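Local atomic coordinates of glycoside transferase (Listeria monocytogenes, PDB entry 6R2M), a protein that probably acts as an extracellular glycoside hydrolase on exopolysaccharide, though a transferase activity is also possible. Residues 299-302 against 303-307. Residues are numbered along the deposited sequence; the frame is centred on the assembly and turned at random.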
ATOM      1  N   THR A 299      -0.064   3.962 -17.304  1.00  7.03           N
ATOM      2  CA  THR A 299       0.499   3.926 -15.956  1.00  6.33           C
ATOM      3  C   THR A 299      -0.634   3.833 -14.949  1.00  5.00           C
ATOM      4  O   THR A 299      -1.365   4.805 -14.730  1.00  6.77           O
ATOM      5  CB  THR A 299       1.342   5.169 -15.679  1.00  7.78           C
ATOM      6  OG1 THR A 299       2.350   5.288 -16.689  1.00  8.46           O
ATOM      7  CG2 THR A 299       2.027   5.086 -14.325  1.00  8.47           C
ATOM      8  N   HIS A 300      -0.750   2.677 -14.308  1.00  5.12           N
ATOM      9  CA  HIS A 300      -1.699   2.531 -13.213  1.00  6.49           C
ATOM     10  C   HIS A 300      -1.412   3.578 -12.150  1.00  7.49           C
ATOM     11  O   HIS A 300      -0.257   3.867 -11.842  1.00  6.39           O
ATOM     12  CB  HIS A 300      -1.566   1.133 -12.634  1.00  6.60           C
ATOM     13  CG  HIS A 300      -2.702   0.709 -11.766  1.00  7.32           C
ATOM     14  ND1 HIS A 300      -2.970   1.290 -10.544  1.00  7.58           N
ATOM     15  CD2 HIS A 300      -3.614  -0.278 -11.924  1.00 11.74           C
ATOM     16  CE1 HIS A 300      -4.016   0.695  -9.999  1.00 10.81           C
ATOM     17  NE2 HIS A 300      -4.423  -0.263 -10.814  1.00  9.08           N
ATOM     18  N   PHE A 301      -2.478   4.160 -11.600  1.00  6.26           N
ATOM     19  CA  PHE A 301      -2.301   5.134 -10.527  1.00  7.10           C
ATOM     20  C   PHE A 301      -1.392   4.598  -9.424  1.00  6.68           C
ATOM     21  O   PHE A 301      -0.594   5.349  -8.845  1.00  5.93           O
ATOM     22  CB  PHE A 301      -3.661   5.531  -9.957  1.00  6.43           C
ATOM     23  CG  PHE A 301      -3.581   6.675  -9.009  1.00  5.76           C
ATOM     24  CD1 PHE A 301      -3.414   7.965  -9.480  1.00  6.81           C
ATOM     25  CD2 PHE A 301      -3.639   6.456  -7.633  1.00  8.43           C
ATOM     26  CE1 PHE A 301      -3.328   9.033  -8.580  1.00  8.44           C
ATOM     27  CE2 PHE A 301      -3.559   7.495  -6.740  1.00  5.01           C
ATOM     28  CZ  PHE A 301      -3.401   8.793  -7.209  1.00  6.37           C
ATOM     29  N   PHE A 302      -1.504   3.303  -9.108  1.00  6.04           N
ATOM     30  CA  PHE A 302      -0.661   2.704  -8.069  1.00  4.90           C
ATOM     31  C   PHE A 302       0.815   2.934  -8.351  1.00  6.44           C
ATOM     32  O   PHE A 302       1.579   3.274  -7.443  1.00  6.08           O
ATOM     33  CB  PHE A 302      -0.934   1.207  -7.969  1.00  7.93           C
ATOM     34  CG  PHE A 302      -0.313   0.531  -6.764  1.00  6.94           C
ATOM     35  CD1 PHE A 302      -0.928   0.586  -5.518  1.00  6.59           C
ATOM     36  CD2 PHE A 302       0.842  -0.239  -6.897  1.00  7.60           C
ATOM     37  CE1 PHE A 302      -0.384  -0.096  -4.420  1.00  8.22           C
ATOM     38  CE2 PHE A 302       1.381  -0.904  -5.812  1.00  6.17           C
ATOM     39  CZ  PHE A 302       0.770  -0.841  -4.573  1.00  6.95           C
ATOM     40  N   ASP A 303       1.233   2.765  -9.614  1.00  6.00           N
ATOM     41  CA  ASP A 303       2.631   3.001  -9.967  1.00  6.78           C
ATOM     42  C   ASP A 303       2.959   4.487  -9.932  1.00  8.83           C
ATOM     43  O   ASP A 303       3.983   4.897  -9.370  1.00  8.17           O
ATOM     44  CB  ASP A 303       2.927   2.431 -11.358  1.00  6.69           C
ATOM     45  CG  ASP A 303       2.981   0.920 -11.375  1.00  9.97           C
ATOM     46  OD1 ASP A 303       3.622   0.333 -10.487  1.00  9.66           O
ATOM     47  OD2 ASP A 303       2.373   0.320 -12.287  1.00 12.07           O
ATOM     48  N   TYR A 304       2.091   5.308 -10.519  1.00  6.15           N
ATOM     49  CA  TYR A 304       2.332   6.742 -10.556  1.00  6.99           C
ATOM     50  C   TYR A 304       2.505   7.295  -9.148  1.00  6.55           C
ATOM     51  O   TYR A 304       3.488   7.980  -8.851  1.00  6.41           O
ATOM     52  CB  TYR A 304       1.175   7.443 -11.272  1.00  5.11           C
ATOM     53  CG  TYR A 304       1.236   8.946 -11.134  1.00  6.80           C
ATOM     54  CD1 TYR A 304       2.068   9.700 -11.954  1.00  7.44           C
ATOM     55  CD2 TYR A 304       0.509   9.605 -10.156  1.00  7.47           C
ATOM     56  CE1 TYR A 304       2.158  11.070 -11.803  1.00  7.77           C
ATOM     57  CE2 TYR A 304       0.587  10.974 -10.007  1.00  6.38           C
ATOM     58  CZ  TYR A 304       1.407  11.698 -10.833  1.00  8.27           C
ATOM     59  OH  TYR A 304       1.463  13.068 -10.654  1.00 10.00           O
ATOM     60  N   ILE A 305       1.570   6.971  -8.253  1.00  4.94           N
ATOM     61  CA  ILE A 305       1.547   7.675  -6.979  1.00  5.63           C
ATOM     62  C   ILE A 305       2.577   7.104  -6.010  1.00  6.86           C
ATOM     63  O   ILE A 305       3.102   7.838  -5.169  1.00  6.92           O
ATOM     64  CB  ILE A 305       0.130   7.662  -6.374  1.00  4.49           C
ATOM     65  CG1 ILE A 305       0.007   8.721  -5.274  1.00  4.82           C
ATOM     66  CG2 ILE A 305      -0.275   6.269  -5.859  1.00  6.32           C
ATOM     67  CD1 ILE A 305       0.014  10.162  -5.806  1.00  5.47           C
ATOM     68  N   ASN A 306       2.891   5.804  -6.092  1.00  5.38           N
ATOM     69  CA  ASN A 306       3.939   5.283  -5.222  1.00  4.64           C
ATOM     70  C   ASN A 306       5.309   5.808  -5.625  1.00  5.19           C
ATOM     71  O   ASN A 306       6.168   6.008  -4.755  1.00  6.51           O
ATOM     72  CB  ASN A 306       3.931   3.755  -5.216  1.00  4.85           C
ATOM     73  CG  ASN A 306       2.963   3.185  -4.184  1.00  6.24           C
ATOM     74  OD1 ASN A 306       3.155   3.361  -2.992  1.00  8.92           O
ATOM     75  ND2 ASN A 306       1.918   2.514  -4.646  1.00  8.75           N
ATOM     76  N   LYS A 307       5.524   6.083  -6.915  1.00  6.44           N
ATOM     77  CA  LYS A 307       6.756   6.763  -7.281  1.00  6.49           C
ATOM     78  C   LYS A 307       6.795   8.165  -6.670  1.00  5.63           C
ATOM     79  O   LYS A 307       7.805   8.542  -6.064  1.00  7.80           O
ATOM     80  CB  LYS A 307       6.922   6.801  -8.808  1.00  5.55           C
ATOM     81  CG  LYS A 307       8.124   7.613  -9.258  1.00  8.74           C
ATOM     82  CD  LYS A 307       8.431   7.401 -10.724  1.00  8.34           C
ATOM     83  CE  LYS A 307       9.639   8.223 -11.124  1.00  9.96           C
ATOM     84  NZ  LYS A 307      10.051   8.066 -12.548  1.00 12.86           N
TER
HETATM   85  O   HOH W   1       1.334   0.747 -14.625  1.00 11.79           O
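Asn306 reaches back one turn to Phe302 and uses the same amide nitrogen twice. ND2 sits 3.3 Å above the plane of the Phe302 ring, over its centre, with amide and ring planes 68° apart, and it also donates to Phe302 O (2.9 Å from ND2 to O). That carbonyl takes a second bond from Asn306 N, and the two donors arrive from opposite faces of its plane. Asparagine suits the place: its short side chain brings ND2 to the oxygen that its own backbone N already holds, spending one N-H there while the NH2 group lies over the ring face.

Two more backbone bonds follow the regular helix pattern: Tyr304 N to His300 O at 3.1 Å and Ile305 N to Phe301 O at 2.8 Å, both nearly straight. Asp303 N adds only a weak, bent bond to His300 O. With CG anti to its backbone N (chi1 -164°), the N-cap His300 turns its ring toward the first turn. Histidine suits this place because ND1, an acceptor close to the backbone, can meet Phe302 N (2.9 Å, in the ring plane), which comes too early for a helix carbonyl. A water accepts from His300 N and donates to Asp303 OD2, while OD1 bonds Ala263 N of helix 262-274.

Apolar contacts line another side of the turn. Ile305 CB lies over one face of the Phe301 ring, offset toward its rim, in a CH-pi contact 4.0 Å from the centroid, and branching at CB lets CG2 touch Phe301 CE2 as well. Tyr304 meets the Phe301 ring obliquely, and both pack against helix 21-29. The methyl CG2 of Thr299 rests near Tyr304 CB, while its OG1 bonds Asn295 O.

A histidine N-cap followed by one-turn side-chain contacts thus starts helix 301-312, packed between helices 21-29, 50-62 and 262-274 of this helix-rich fold.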